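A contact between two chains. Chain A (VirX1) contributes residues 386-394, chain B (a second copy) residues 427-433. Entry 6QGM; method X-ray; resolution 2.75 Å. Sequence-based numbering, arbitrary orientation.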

# COMPACT_ATOMS: atom_id res chain seq x y z
N ASP A 386 -13.80 16.46 -6.79
CA ASP A 386 -13.49 15.54 -5.66
C ASP A 386 -11.99 15.17 -5.72
O ASP A 386 -11.33 15.20 -4.66
CB ASP A 386 -14.44 14.35 -5.65
CG ASP A 386 -15.87 14.74 -5.25
OD1 ASP A 386 -16.05 15.87 -4.79
OD2 ASP A 386 -16.80 13.90 -5.40
N GLY A 387 -11.48 14.89 -6.92
CA GLY A 387 -10.06 14.62 -7.18
C GLY A 387 -9.18 15.81 -6.81
O GLY A 387 -8.10 15.57 -6.22
N PHE A 388 -9.61 17.03 -7.15
CA PHE A 388 -8.93 18.31 -6.82
C PHE A 388 -8.79 18.45 -5.30
O PHE A 388 -7.69 18.78 -4.79
CB PHE A 388 -9.73 19.50 -7.39
CG PHE A 388 -9.12 20.85 -7.12
CD1 PHE A 388 -9.33 21.49 -5.93
CD2 PHE A 388 -8.33 21.48 -8.07
CE1 PHE A 388 -8.75 22.73 -5.68
CE2 PHE A 388 -7.77 22.72 -7.83
CZ PHE A 388 -7.97 23.34 -6.63
N ASN A 389 -9.90 18.20 -4.59
CA ASN A 389 -9.96 18.27 -3.11
C ASN A 389 -9.00 17.22 -2.54
O ASN A 389 -8.19 17.57 -1.68
CB ASN A 389 -11.40 18.13 -2.61
CG ASN A 389 -12.26 19.35 -2.88
OD1 ASN A 389 -11.75 20.44 -3.12
ND2 ASN A 389 -13.57 19.18 -2.83
N TYR A 390 -9.04 15.99 -3.03
CA TYR A 390 -8.16 14.89 -2.54
C TYR A 390 -6.70 15.29 -2.76
O TYR A 390 -5.92 15.23 -1.82
CB TYR A 390 -8.48 13.55 -3.20
CG TYR A 390 -7.56 12.45 -2.75
CD1 TYR A 390 -7.71 11.83 -1.52
CD2 TYR A 390 -6.49 12.06 -3.53
CE1 TYR A 390 -6.83 10.84 -1.09
CE2 TYR A 390 -5.61 11.07 -3.12
CZ TYR A 390 -5.80 10.44 -1.91
OH TYR A 390 -4.95 9.44 -1.51
N THR A 391 -6.33 15.68 -3.99
CA THR A 391 -4.93 15.96 -4.34
C THR A 391 -4.38 17.04 -3.40
O THR A 391 -3.27 16.86 -2.89
CB THR A 391 -4.79 16.35 -5.80
OG1 THR A 391 -5.18 15.15 -6.49
CG2 THR A 391 -3.39 16.79 -6.18
N CYS A 392 -5.12 18.11 -3.18
CA CYS A 392 -4.57 19.31 -2.52
C CYS A 392 -4.65 19.15 -1.00
O CYS A 392 -3.77 19.69 -0.31
CB CYS A 392 -5.24 20.57 -3.07
SG CYS A 392 -6.60 21.17 -2.05
N ASP A 393 -5.62 18.37 -0.51
CA ASP A 393 -5.71 17.90 0.89
C ASP A 393 -4.50 17.00 1.21
O ASP A 393 -3.82 17.27 2.22
CB ASP A 393 -7.00 17.11 1.14
CG ASP A 393 -7.21 16.77 2.60
OD1 ASP A 393 -7.55 17.70 3.37
OD2 ASP A 393 -7.01 15.61 2.96
N HIS A 394 -4.26 15.96 0.40
CA HIS A 394 -3.11 15.03 0.57
C HIS A 394 -1.82 15.83 0.74
O HIS A 394 -1.02 15.50 1.66
CB HIS A 394 -2.98 14.05 -0.59
CG HIS A 394 -2.22 12.82 -0.19
ND1 HIS A 394 -0.85 12.81 -0.07
CD2 HIS A 394 -2.65 11.58 0.16
CE1 HIS A 394 -0.46 11.62 0.32
NE2 HIS A 394 -1.55 10.84 0.47
N TYR B 427 -18.14 9.96 -5.88
CA TYR B 427 -17.63 8.59 -6.13
C TYR B 427 -16.48 8.26 -5.18
O TYR B 427 -16.06 7.09 -5.16
CB TYR B 427 -17.26 8.47 -7.60
CG TYR B 427 -18.43 8.54 -8.56
CD1 TYR B 427 -19.15 7.40 -8.92
CD2 TYR B 427 -18.82 9.74 -9.13
CE1 TYR B 427 -20.20 7.47 -9.81
CE2 TYR B 427 -19.87 9.82 -10.03
CZ TYR B 427 -20.56 8.68 -10.38
OH TYR B 427 -21.59 8.74 -11.27
N MET B 428 -16.01 9.24 -4.40
CA MET B 428 -14.78 9.12 -3.57
C MET B 428 -15.08 9.49 -2.12
O MET B 428 -14.27 10.15 -1.48
CB MET B 428 -13.69 10.07 -4.07
CG MET B 428 -13.09 9.67 -5.40
SD MET B 428 -12.07 10.96 -6.14
CE MET B 428 -10.95 11.32 -4.79
N PRO B 429 -16.22 9.05 -1.53
CA PRO B 429 -16.64 9.55 -0.22
C PRO B 429 -15.60 9.26 0.89
O PRO B 429 -15.38 10.10 1.73
CB PRO B 429 -17.95 8.79 0.03
CG PRO B 429 -17.80 7.52 -0.78
CD PRO B 429 -17.09 7.97 -2.03
N GLU B 430 -14.97 8.09 0.84
CA GLU B 430 -14.01 7.58 1.85
C GLU B 430 -12.67 8.31 1.74
O GLU B 430 -11.89 8.24 2.71
CB GLU B 430 -13.88 6.07 1.67
CG GLU B 430 -15.16 5.30 2.00
CD GLU B 430 -15.31 4.79 3.44
OE1 GLU B 430 -14.26 4.66 4.10
OE2 GLU B 430 -16.46 4.58 3.91
N SER B 431 -12.42 9.04 0.65
CA SER B 431 -11.08 9.56 0.27
C SER B 431 -10.60 10.65 1.24
O SER B 431 -9.37 10.80 1.36
CB SER B 431 -11.07 10.04 -1.17
OG SER B 431 -11.59 11.34 -1.30
N MET B 432 -11.50 11.39 1.89
CA MET B 432 -11.12 12.49 2.83
C MET B 432 -10.82 11.93 4.23
O MET B 432 -10.36 12.69 5.08
CB MET B 432 -12.22 13.55 2.93
CG MET B 432 -12.31 14.47 1.73
SD MET B 432 -10.72 15.10 1.05
CE MET B 432 -10.72 14.14 -0.47
N GLY B 433 -11.10 10.65 4.48
CA GLY B 433 -10.84 10.00 5.78
C GLY B 433 -9.36 9.72 5.96
O GLY B 433 -8.56 9.87 5.04

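What joins the two stretches? No hydrogen bond crosses between them; the contact is van der Waals packing, burying about 330 Å² in all. Two methionine methyls meet at A:Tyr390, whose CB lies 3.6 Å from B:Met432 CE and 3.7 Å from B:Met428 CE. Long, flexible methionine side chains suit this task, reaching from chain B to the helix surface.

How do the methionines reach the helix? The CA-to-CB bond of B:Met428 points toward it, and B:Met428 SD lies 4.0 Å from A:Gly387 N. B:Met432 leaves its backbone sideways, but its end comes nearer, bringing CE within 3.4 Å of A:Tyr390 CA. B:Met432 SD also lies 4.2 Å from A:Asp393 CG.

What does the tyrosine ring touch? With chi1 in t, A:Tyr390 brings its ring edge to B:Ser431 O, which lies 3.5 Å from A:Tyr390 CD1. B:Ser431 CB makes a separate contact, 3.8 Å from A:Tyr390 CD1. The hydroxyl of B:Ser431 is satisfied within its own stretch, where OG donates to B:Met428 O at 2.9 Å.

Where do the polar groups go? A:Asp386 packs its CB 4.2 Å from B:Met428 SD, while its carboxylate oxygens find hydrogen bonds outside this contact. A:Asp393 OD1 is likewise satisfied elsewhere in the structure.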